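Local coordinates for protein yesU (Bacillus subtilis, PDB 1OQ1) that is of unknown function but has a galectin-like fold of two antiparallel beta sheets and belongs to a family of the concanavalin clan, at residues D24-G30 against H50-P56; C78-A84 against N113-Y119; S96-R100 against S109-N113. All coordinates share one frame; numbering follows the deposited sequence.

All three contacts belong to one seven-stranded antiparallel sheet of the galectin-like fold or to the loop beside it. Along the chain, interaction 1 (24-30 with 50-56) is complete before interaction 2 (78-84 with 113-119) begins, while interaction 3 (96-100 with 109-113) forms within the connection between the strands of interaction 2. Strand 199-205 separates interactions 1 and 2, their centres about 13 Å apart, and Trp54 reaches over it to pack on Phe81 and Ala84. The centre of interaction 3 lies about 14 Å from that of interaction 1 and about 15 Å from that of interaction 2; the Arg100-Glu28 salt bridge and shared Asn113 tie the long loop to the sheet.

Interaction 1: residues D24-G30 against H50-P56; sequences DWRMEGG and HFVFWCP
Glu28 OE1 is gripped twice, by Trp54 NE1 at 3.0 Å in a weak, bent bond lying in the indole plane and by the hydroxyl of Tyr107. Extended beyond CG, the Glu28 chain brings its carboxylate to the indole edge with the two planes 70° apart, while OE2 forms a salt bridge with Arg100. Along the strands, Arg26 with Trp54 and Glu28 with Val52 form antiparallel hydrogen-bonded pairs; Trp54 N to Arg26 O is the shortest link at 2.8 Å. Phe53 is packed on both ring faces. Trp25 CE3 lies 3.4 Å from Phe53 CE2 on one; on the other, chi3 of selenomethionine Met27 (78°) turns its methyl CE to 3.6 Å from Phe53 CD1. Met27 SE, placed by chi1 and chi2 (174° and 63°), stands obliquely to the Phe51 ring, a Met-aromatic contact. Over one face of the Trp25 indole come Cys55 CA and Pro56 CD, the latter 3.4 Å from Trp25 CD1. This is an antiparallel edge-strand pairing in the seven-stranded sheet of the galectin-like fold: strand 51-54 pairs onward with strand 199-205, Trp25 and Cys55 meet Tyr12 of strand 5-14, and Tyr107 of helix 105-108 packs on Val52 and Trp54.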
loop_
_atom_site.group_PDB
_atom_site.type_symbol
_atom_site.label_atom_id
_atom_site.label_comp_id
_atom_site.label_asym_id
_atom_site.label_seq_id
_atom_site.Cartn_x
_atom_site.Cartn_y
_atom_site.Cartn_z
ATOM N N ASP A 24 -1.184 14.948 -10.096
ATOM C CA ASP A 24 -1.459 13.927 -11.102
ATOM C C ASP A 24 -1.781 12.536 -10.566
ATOM O O ASP A 24 -1.699 11.557 -11.307
ATOM C CB ASP A 24 -0.285 13.822 -12.080
ATOM C CG ASP A 24 -0.161 15.037 -12.979
ATOM O OD1 ASP A 24 -1.109 15.310 -13.746
ATOM O OD2 ASP A 24 0.886 15.716 -12.922
ATOM N N TRP A 25 -2.139 12.437 -9.292
ATOM C CA TRP A 25 -2.482 11.136 -8.724
ATOM C C TRP A 25 -3.856 10.724 -9.237
ATOM O O TRP A 25 -4.676 11.577 -9.575
ATOM C CB TRP A 25 -2.483 11.200 -7.196
ATOM C CG TRP A 25 -1.104 11.198 -6.608
ATOM C CD1 TRP A 25 -0.022 11.895 -7.059
ATOM C CD2 TRP A 25 -0.654 10.455 -5.466
ATOM N NE1 TRP A 25 1.075 11.631 -6.272
ATOM C CE2 TRP A 25 0.715 10.750 -5.287
ATOM C CE3 TRP A 25 -1.276 9.567 -4.577
ATOM C CZ2 TRP A 25 1.476 10.187 -4.255
ATOM C CZ3 TRP A 25 -0.519 9.008 -3.552
ATOM C CH2 TRP A 25 0.843 9.320 -3.401
ATOM N N ARG A 26 -4.103 9.420 -9.309
ATOM C CA ARG A 26 -5.388 8.936 -9.794
ATOM C C ARG A 26 -6.232 8.294 -8.709
ATOM O O ARG A 26 -5.852 7.276 -8.127
ATOM C CB ARG A 26 -5.194 7.944 -10.942
ATOM C CG ARG A 26 -4.635 8.567 -12.207
ATOM C CD ARG A 26 -5.008 7.742 -13.427
ATOM N NE ARG A 26 -4.463 8.301 -14.660
ATOM C CZ ARG A 26 -4.740 7.837 -15.875
ATOM N NH1 ARG A 26 -5.561 6.804 -16.021
ATOM N NH2 ARG A 26 -4.192 8.401 -16.942
HETATM N N MSE A 27 -7.384 8.905 -8.450
HETATM C CA MSE A 27 -8.315 8.418 -7.443
HETATM C C MSE A 27 -9.364 7.520 -8.088
HETATM O O MSE A 27 -10.098 7.949 -8.979
HETATM C CB MSE A 27 -8.995 9.605 -6.752
HETATM C CG MSE A 27 -10.107 9.235 -5.776
HETATM SE SE MSE A 27 -9.516 8.186 -4.256
HETATM C CE MSE A 27 -8.733 9.601 -3.192
ATOM N N GLU A 28 -9.424 6.269 -7.643
ATOM C CA GLU A 28 -10.394 5.313 -8.170
ATOM C C GLU A 28 -11.333 4.936 -7.033
ATOM O O GLU A 28 -10.981 4.155 -6.153
ATOM C CB GLU A 28 -9.674 4.072 -8.721
ATOM C CG GLU A 28 -8.647 4.409 -9.805
ATOM C CD GLU A 28 -7.896 3.200 -10.349
ATOM O OE1 GLU A 28 -7.899 2.131 -9.701
ATOM O OE2 GLU A 28 -7.284 3.326 -11.429
ATOM N N GLY A 29 -12.532 5.503 -7.049
ATOM C CA GLY A 29 -13.475 5.217 -5.987
ATOM C C GLY A 29 -13.794 6.503 -5.255
ATOM O O GLY A 29 -13.192 7.543 -5.540
ATOM N N GLY A 30 -14.713 6.424 -4.298
ATOM C CA GLY A 30 -15.150 7.602 -3.567
ATOM C C GLY A 30 -14.306 8.129 -2.426
ATOM O O GLY A 30 -14.816 8.369 -1.329
ATOM N N HIS A 50 -15.235 2.528 -0.952
ATOM C CA HIS A 50 -13.845 2.075 -0.939
ATOM C C HIS A 50 -13.091 2.631 -2.146
ATOM O O HIS A 50 -13.689 2.892 -3.196
ATOM C CB HIS A 50 -13.814 0.546 -0.934
ATOM C CG HIS A 50 -14.756 -0.068 0.058
ATOM N ND1 HIS A 50 -14.892 0.406 1.343
ATOM C CD2 HIS A 50 -15.616 -1.108 -0.052
ATOM C CE1 HIS A 50 -15.797 -0.312 1.984
ATOM N NE2 HIS A 50 -16.253 -1.239 1.159
ATOM N N PHE A 51 -11.780 2.805 -2.012
ATOM C CA PHE A 51 -11.006 3.364 -3.115
ATOM C C PHE A 51 -9.546 2.939 -3.136
ATOM O O PHE A 51 -9.056 2.295 -2.215
ATOM C CB PHE A 51 -11.047 4.898 -3.035
ATOM C CG PHE A 51 -10.254 5.477 -1.879
ATOM C CD1 PHE A 51 -8.858 5.496 -1.904
ATOM C CD2 PHE A 51 -10.902 5.992 -0.764
ATOM C CE1 PHE A 51 -8.121 6.021 -0.833
ATOM C CE2 PHE A 51 -10.173 6.519 0.314
ATOM C CZ PHE A 51 -8.779 6.531 0.274
ATOM N N VAL A 52 -8.874 3.302 -4.221
ATOM C CA VAL A 52 -7.441 3.086 -4.367
ATOM C C VAL A 52 -6.972 4.404 -4.984
ATOM O O VAL A 52 -7.485 4.829 -6.019
ATOM C CB VAL A 52 -7.090 1.921 -5.304
ATOM C CG1 VAL A 52 -5.572 1.762 -5.359
ATOM C CG2 VAL A 52 -7.730 0.627 -4.803
ATOM N N PHE A 53 -6.019 5.053 -4.323
ATOM C CA PHE A 53 -5.477 6.343 -4.752
ATOM C C PHE A 53 -4.046 6.083 -5.215
ATOM O O PHE A 53 -3.166 5.827 -4.400
ATOM C CB PHE A 53 -5.511 7.297 -3.554
ATOM C CG PHE A 53 -5.175 8.725 -3.879
ATOM C CD1 PHE A 53 -5.649 9.331 -5.041
ATOM C CD2 PHE A 53 -4.436 9.486 -2.980
ATOM C CE1 PHE A 53 -5.393 10.674 -5.296
ATOM C CE2 PHE A 53 -4.175 10.834 -3.226
ATOM C CZ PHE A 53 -4.655 11.427 -4.386
ATOM N N TRP A 54 -3.827 6.153 -6.526
ATOM C CA TRP A 54 -2.519 5.859 -7.108
ATOM C C TRP A 54 -1.547 6.994 -7.377
ATOM O O TRP A 54 -1.931 8.069 -7.838
ATOM C CB TRP A 54 -2.678 5.139 -8.454
ATOM C CG TRP A 54 -3.448 3.873 -8.439
ATOM C CD1 TRP A 54 -4.784 3.718 -8.696
ATOM C CD2 TRP A 54 -2.931 2.564 -8.184
ATOM N NE1 TRP A 54 -5.126 2.390 -8.619
ATOM C CE2 TRP A 54 -4.009 1.658 -8.306
ATOM C CE3 TRP A 54 -1.660 2.066 -7.864
ATOM C CZ2 TRP A 54 -3.855 0.279 -8.119
ATOM C CZ3 TRP A 54 -1.505 0.691 -7.677
ATOM C CH2 TRP A 54 -2.600 -0.185 -7.806
ATOM N N CYS A 55 -0.273 6.720 -7.113
ATOM C CA CYS A 55 0.804 7.648 -7.423
ATOM C C CYS A 55 0.989 7.344 -8.918
ATOM O O CYS A 55 0.955 6.183 -9.326
ATOM C CB CYS A 55 2.060 7.276 -6.635
ATOM S SG CYS A 55 3.574 8.110 -7.170
ATOM N N PRO A 56 1.203 8.369 -9.755
ATOM C CA PRO A 56 1.365 8.094 -11.188
ATOM C C PRO A 56 2.695 7.524 -11.674
ATOM O O PRO A 56 2.778 7.017 -12.794
ATOM C CB PRO A 56 1.076 9.452 -11.818
ATOM C CG PRO A 56 1.714 10.390 -10.832
ATOM C CD PRO A 56 1.282 9.815 -9.479
HETATM O O HOH W 1 -16.041 3.963 -3.915
#

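Interaction 2: residues C78-A84 against N113-Y119; sequences CMLFFAA and NALHLSY
Six backbone hydrogen bonds join Cys78 to Tyr119, Leu80 to Leu117 and Phe82 to Leu115, two for each antiparallel hydrogen-bonded pair. Cys78 N to Tyr119 O is the longest at 3.2 Å. The intervening non-hydrogen-bonded pairs bring CA-H groups against carbonyls, closest at His116 CA to Leu80 O, 3.2 Å. These are inner strands of the seven-stranded sheet, lying between strands 199-205 and 132-138.

CH-pi contacts dominate the side chains. Leu115 CB lies over a face of the Phe82 ring, 3.6 Å from Phe82 CZ. Phe82 bends back over its partner because CG stands between the backbone N and carbonyl carbon (chi1 54°). Tyr119 takes the same kind of rotamer (chi1 59°), which lays its ring across Cys78 CB, 3.7 Å from Tyr119 CE1. On the other side of the sheet, His116 CB sits over a face of the Phe81 ring, 3.7 Å from Phe81 CE1; the imidazole and phenyl planes are only 11° apart, yet slid so far that they hardly overlap.

Sulfur and selenium play a lesser part. SE of selenomethionine Met79 approaches the edge of the imidazole, 3.7 Å from His116 ND1, and Cys78 SG stands obliquely to Tyr119.

Buried polar ends find partners beyond the pair: His116 bonds to Tyr104 and Ser138, and Ser118 OG to Asn134. With both imidazole nitrogens engaged, the rotation of His116 is probably fixed. The opposite face, where Leu80, Phe82 and Leu117 meet Leu165 of the other sheet, is mainly apolar, with Tyr119 OH, bonded to Trp67, as its polar exception.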
loop_
_atom_site.group_PDB
_atom_site.type_symbol
_atom_site.label_atom_id
_atom_site.label_comp_id
_atom_site.label_asym_id
_atom_site.label_seq_id
_atom_site.Cartn_x
_atom_site.Cartn_y
_atom_site.Cartn_z
ATOM N N CYS A 78 -6.658 -0.311 5.777
ATOM C CA CYS A 78 -5.714 0.316 4.867
ATOM C C CYS A 78 -4.944 -0.765 4.118
ATOM O O CYS A 78 -4.806 -1.890 4.602
ATOM C CB CYS A 78 -4.762 1.229 5.633
ATOM S SG CYS A 78 -5.608 2.656 6.369
HETATM N N MSE A 79 -4.445 -0.420 2.937
HETATM C CA MSE A 79 -3.730 -1.387 2.116
HETATM C C MSE A 79 -2.836 -0.688 1.098
HETATM O O MSE A 79 -3.248 0.270 0.453
HETATM C CB MSE A 79 -4.750 -2.273 1.386
HETATM C CG MSE A 79 -4.161 -3.376 0.529
HETATM SE SE MSE A 79 -5.516 -4.275 -0.542
HETATM C CE MSE A 79 -6.630 -4.965 0.885
ATOM N N LEU A 80 -1.605 -1.165 0.960
ATOM C CA LEU A 80 -0.696 -0.577 -0.011
ATOM C C LEU A 80 -0.529 -1.521 -1.190
ATOM O O LEU A 80 -0.265 -2.706 -1.004
ATOM C CB LEU A 80 0.684 -0.322 0.602
ATOM C CG LEU A 80 1.573 0.528 -0.314
ATOM C CD1 LEU A 80 1.291 1.997 -0.050
ATOM C CD2 LEU A 80 3.038 0.231 -0.072
ATOM N N PHE A 81 -0.709 -0.993 -2.395
ATOM C CA PHE A 81 -0.520 -1.765 -3.617
ATOM C C PHE A 81 0.865 -1.369 -4.136
ATOM O O PHE A 81 1.249 -0.202 -4.045
ATOM C CB PHE A 81 -1.565 -1.380 -4.675
ATOM C CG PHE A 81 -2.879 -2.103 -4.541
ATOM C CD1 PHE A 81 -3.092 -3.310 -5.203
ATOM C CD2 PHE A 81 -3.902 -1.579 -3.755
ATOM C CE1 PHE A 81 -4.313 -3.984 -5.086
ATOM C CE2 PHE A 81 -5.123 -2.245 -3.632
ATOM C CZ PHE A 81 -5.327 -3.450 -4.301
ATOM N N PHE A 82 1.624 -2.334 -4.648
ATOM C CA PHE A 82 2.935 -2.036 -5.230
ATOM C C PHE A 82 3.276 -3.021 -6.356
ATOM O O PHE A 82 2.670 -4.083 -6.451
ATOM C CB PHE A 82 4.038 -1.980 -4.147
ATOM C CG PHE A 82 4.129 -3.197 -3.262
ATOM C CD1 PHE A 82 5.234 -4.043 -3.339
ATOM C CD2 PHE A 82 3.163 -3.449 -2.290
ATOM C CE1 PHE A 82 5.385 -5.116 -2.458
ATOM C CE2 PHE A 82 3.301 -4.523 -1.400
ATOM C CZ PHE A 82 4.415 -5.354 -1.484
ATOM N N ALA A 83 4.229 -2.661 -7.214
ATOM C CA ALA A 83 4.602 -3.507 -8.356
ATOM C C ALA A 83 3.347 -3.787 -9.191
ATOM O O ALA A 83 3.158 -4.889 -9.718
ATOM C CB ALA A 83 5.222 -4.829 -7.874
ATOM N N ALA A 84 2.495 -2.775 -9.316
ATOM C CA ALA A 84 1.242 -2.908 -10.055
ATOM C C ALA A 84 1.372 -2.532 -11.530
ATOM O O ALA A 84 1.891 -1.466 -11.866
ATOM C CB ALA A 84 0.163 -2.057 -9.391
ATOM N N ASN A 113 -1.747 -7.100 -12.343
ATOM C CA ASN A 113 -1.018 -7.905 -11.376
ATOM C C ASN A 113 -0.509 -6.902 -10.362
ATOM O O ASN A 113 -0.283 -5.741 -10.703
ATOM C CB ASN A 113 0.189 -8.604 -12.000
ATOM C CG ASN A 113 -0.194 -9.800 -12.838
ATOM O OD1 ASN A 113 -1.119 -10.538 -12.500
ATOM N ND2 ASN A 113 0.533 -10.013 -13.929
ATOM N N ALA A 114 -0.322 -7.344 -9.124
ATOM C CA ALA A 114 0.179 -6.458 -8.088
ATOM C C ALA A 114 0.284 -7.174 -6.760
ATOM O O ALA A 114 -0.394 -8.171 -6.524
ATOM C CB ALA A 114 -0.744 -5.249 -7.935
ATOM N N LEU A 115 1.156 -6.659 -5.906
ATOM C CA LEU A 115 1.308 -7.175 -4.562
ATOM C C LEU A 115 0.527 -6.164 -3.726
ATOM O O LEU A 115 0.536 -4.970 -4.030
ATOM C CB LEU A 115 2.785 -7.184 -4.152
ATOM C CG LEU A 115 3.619 -8.294 -4.802
ATOM C CD1 LEU A 115 5.105 -8.021 -4.634
ATOM C CD2 LEU A 115 3.234 -9.623 -4.173
ATOM N N HIS A 116 -0.196 -6.632 -2.713
ATOM C CA HIS A 116 -0.941 -5.712 -1.859
ATOM C C HIS A 116 -0.847 -6.146 -0.408
ATOM O O HIS A 116 -1.107 -7.302 -0.065
ATOM C CB HIS A 116 -2.413 -5.543 -2.298
ATOM C CG HIS A 116 -3.044 -6.764 -2.897
ATOM N ND1 HIS A 116 -4.300 -7.201 -2.526
ATOM C CD2 HIS A 116 -2.647 -7.577 -3.904
ATOM C CE1 HIS A 116 -4.648 -8.227 -3.283
ATOM N NE2 HIS A 116 -3.664 -8.475 -4.127
ATOM N N LEU A 117 -0.450 -5.201 0.434
ATOM C CA LEU A 117 -0.258 -5.459 1.850
ATOM C C LEU A 117 -1.236 -4.649 2.685
ATOM O O LEU A 117 -1.192 -3.420 2.694
ATOM C CB LEU A 117 1.184 -5.113 2.229
ATOM C CG LEU A 117 1.816 -5.794 3.447
ATOM C CD1 LEU A 117 3.297 -5.460 3.485
ATOM C CD2 LEU A 117 1.127 -5.355 4.720
ATOM N N SER A 118 -2.121 -5.348 3.384
ATOM C CA SER A 118 -3.109 -4.686 4.219
ATOM C C SER A 118 -2.607 -4.547 5.646
ATOM O O SER A 118 -1.943 -5.440 6.180
ATOM C CB SER A 118 -4.420 -5.473 4.204
ATOM O OG SER A 118 -4.184 -6.830 4.534
ATOM N N TYR A 119 -2.914 -3.405 6.250
ATOM C CA TYR A 119 -2.524 -3.125 7.625
ATOM C C TYR A 119 -3.655 -2.323 8.265
ATOM O O TYR A 119 -4.473 -1.729 7.567
ATOM C CB TYR A 119 -1.187 -2.376 7.663
ATOM C CG TYR A 119 -1.165 -1.060 6.924
ATOM C CD1 TYR A 119 -1.394 0.141 7.595
ATOM C CD2 TYR A 119 -0.864 -1.010 5.562
ATOM C CE1 TYR A 119 -1.317 1.360 6.936
ATOM C CE2 TYR A 119 -0.783 0.206 4.890
ATOM C CZ TYR A 119 -1.007 1.387 5.582
ATOM O OH TYR A 119 -0.897 2.589 4.925
#

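Interaction 3: residues S96-R100 against S109-N113; sequences SLRKR and SGDIN
With chi1 at 60°, Asp111 swings its carboxylate over its own main chain and toward the backbone of Leu97 and Arg98. A kink at chi3 (-76°) folds the Arg98 side chain back, so that its guanidinium comes over Asp111 CB. The main link is Arg98 N to Asp111 OD2, 2.8 Å long and nearly straight at 173°, made to the syn lone pair of the oxygen. Arg98 NH1 is 3.9 Å from Asp111 OD2: a long salt bridge of charges alone, since the oxygen lies well out of the guanidinium plane. Arg98 NH2 meanwhile rests against the main chain, 3.4 Å from Gly110 C. The other carboxylate oxygen, Asp111 OD1, meets a water at 2.7 Å; Arg100 NH1 donates to this water, and Arg98 O lies within bonding range of it. Leu97 CD2 packs against the carboxylate, 3.8 Å from Asp111 OD2, while Arg100 NH1 passes 3.9 Å from Ile112 CG2. Arg100, tied also to Glu28, bonds to Leu92 O. Loop 96-100, which precedes helix 105-108, lies against the chain that leaves the helix and enters strand 112-122; Tyr107 of the helix touches both Arg100 and Ile112.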
loop_
_atom_site.group_PDB
_atom_site.type_symbol
_atom_site.label_atom_id
_atom_site.label_comp_id
_atom_site.label_asym_id
_atom_site.label_seq_id
_atom_site.Cartn_x
_atom_site.Cartn_y
_atom_site.Cartn_z
ATOM N N SER A 96 -6.087 0.695 -22.593
ATOM C CA SER A 96 -6.487 -0.656 -22.975
ATOM C C SER A 96 -6.970 -1.505 -21.803
ATOM O O SER A 96 -7.614 -2.531 -22.001
ATOM C CB SER A 96 -5.336 -1.382 -23.676
ATOM O OG SER A 96 -4.272 -1.662 -22.780
ATOM N N LEU A 97 -6.657 -1.079 -20.583
ATOM C CA LEU A 97 -7.073 -1.826 -19.398
ATOM C C LEU A 97 -8.482 -1.444 -18.960
ATOM O O LEU A 97 -8.904 -0.296 -19.117
ATOM C CB LEU A 97 -6.097 -1.571 -18.243
ATOM C CG LEU A 97 -4.622 -1.890 -18.489
ATOM C CD1 LEU A 97 -3.800 -1.492 -17.262
ATOM C CD2 LEU A 97 -4.462 -3.376 -18.784
ATOM N N ARG A 98 -9.205 -2.410 -18.402
ATOM C CA ARG A 98 -10.560 -2.163 -17.934
ATOM C C ARG A 98 -10.589 -1.069 -16.869
ATOM O O ARG A 98 -9.659 -0.933 -16.071
ATOM C CB ARG A 98 -11.175 -3.453 -17.379
ATOM C CG ARG A 98 -11.417 -4.522 -18.440
ATOM C CD ARG A 98 -12.402 -5.582 -17.962
ATOM N NE ARG A 98 -11.819 -6.527 -17.015
ATOM C CZ ARG A 98 -10.991 -7.510 -17.351
ATOM N NH1 ARG A 98 -10.641 -7.684 -18.619
ATOM N NH2 ARG A 98 -10.521 -8.333 -16.421
ATOM N N LYS A 99 -11.657 -0.279 -16.878
ATOM C CA LYS A 99 -11.822 0.802 -15.915
ATOM C C LYS A 99 -11.906 0.234 -14.507
ATOM O O LYS A 99 -12.446 -0.850 -14.297
ATOM C CB LYS A 99 -13.097 1.595 -16.222
ATOM C CG LYS A 99 -13.084 2.268 -17.580
ATOM C CD LYS A 99 -14.465 2.756 -18.000
ATOM C CE LYS A 99 -14.966 3.888 -17.129
ATOM N NZ LYS A 99 -16.249 4.422 -17.663
ATOM N N ARG A 100 -11.370 0.974 -13.546
ATOM C CA ARG A 100 -11.391 0.551 -12.155
ATOM C C ARG A 100 -12.080 1.635 -11.338
ATOM O O ARG A 100 -11.936 2.827 -11.628
ATOM C CB ARG A 100 -9.961 0.312 -11.661
ATOM C CG ARG A 100 -9.230 -0.794 -12.420
ATOM C CD ARG A 100 -7.841 -1.000 -11.844
ATOM N NE ARG A 100 -7.056 0.223 -11.964
ATOM C CZ ARG A 100 -6.222 0.489 -12.961
ATOM N NH1 ARG A 100 -6.039 -0.389 -13.940
ATOM N NH2 ARG A 100 -5.594 1.659 -12.995
ATOM N N SER A 109 -8.832 -9.698 -9.137
ATOM C CA SER A 109 -9.354 -10.609 -10.153
ATOM C C SER A 109 -9.719 -9.860 -11.438
ATOM O O SER A 109 -10.755 -10.131 -12.054
ATOM C CB SER A 109 -10.593 -11.339 -9.616
ATOM O OG SER A 109 -10.295 -12.070 -8.437
ATOM N N GLY A 110 -8.864 -8.923 -11.837
ATOM C CA GLY A 110 -9.112 -8.142 -13.037
ATOM C C GLY A 110 -8.049 -8.386 -14.089
ATOM O O GLY A 110 -7.656 -9.531 -14.315
ATOM N N ASP A 111 -7.580 -7.325 -14.739
ATOM C CA ASP A 111 -6.551 -7.488 -15.758
ATOM C C ASP A 111 -5.213 -6.878 -15.360
ATOM O O ASP A 111 -4.437 -6.448 -16.213
ATOM C CB ASP A 111 -7.013 -6.913 -17.108
ATOM C CG ASP A 111 -7.341 -5.434 -17.044
ATOM O OD1 ASP A 111 -7.048 -4.791 -16.017
ATOM O OD2 ASP A 111 -7.894 -4.912 -18.039
ATOM N N ILE A 112 -4.941 -6.843 -14.059
ATOM C CA ILE A 112 -3.671 -6.307 -13.576
ATOM C C ILE A 112 -3.041 -7.284 -12.594
ATOM O O ILE A 112 -3.710 -8.189 -12.093
ATOM C CB ILE A 112 -3.841 -4.963 -12.829
ATOM C CG1 ILE A 112 -4.664 -5.171 -11.553
ATOM C CG2 ILE A 112 -4.503 -3.936 -13.741
ATOM C CD1 ILE A 112 -4.707 -3.954 -10.639
ATOM N N ASN A 113 -1.747 -7.100 -12.343
ATOM C CA ASN A 113 -1.018 -7.905 -11.376
ATOM C C ASN A 113 -0.509 -6.902 -10.362
ATOM O O ASN A 113 -0.283 -5.741 -10.703
ATOM C CB ASN A 113 0.189 -8.604 -12.000
ATOM C CG ASN A 113 -0.194 -9.800 -12.838
ATOM O OD1 ASN A 113 -1.119 -10.538 -12.500
ATOM N ND2 ASN A 113 0.533 -10.013 -13.929
HETATM O O HOH W 2 -7.667 -2.445 -14.903
#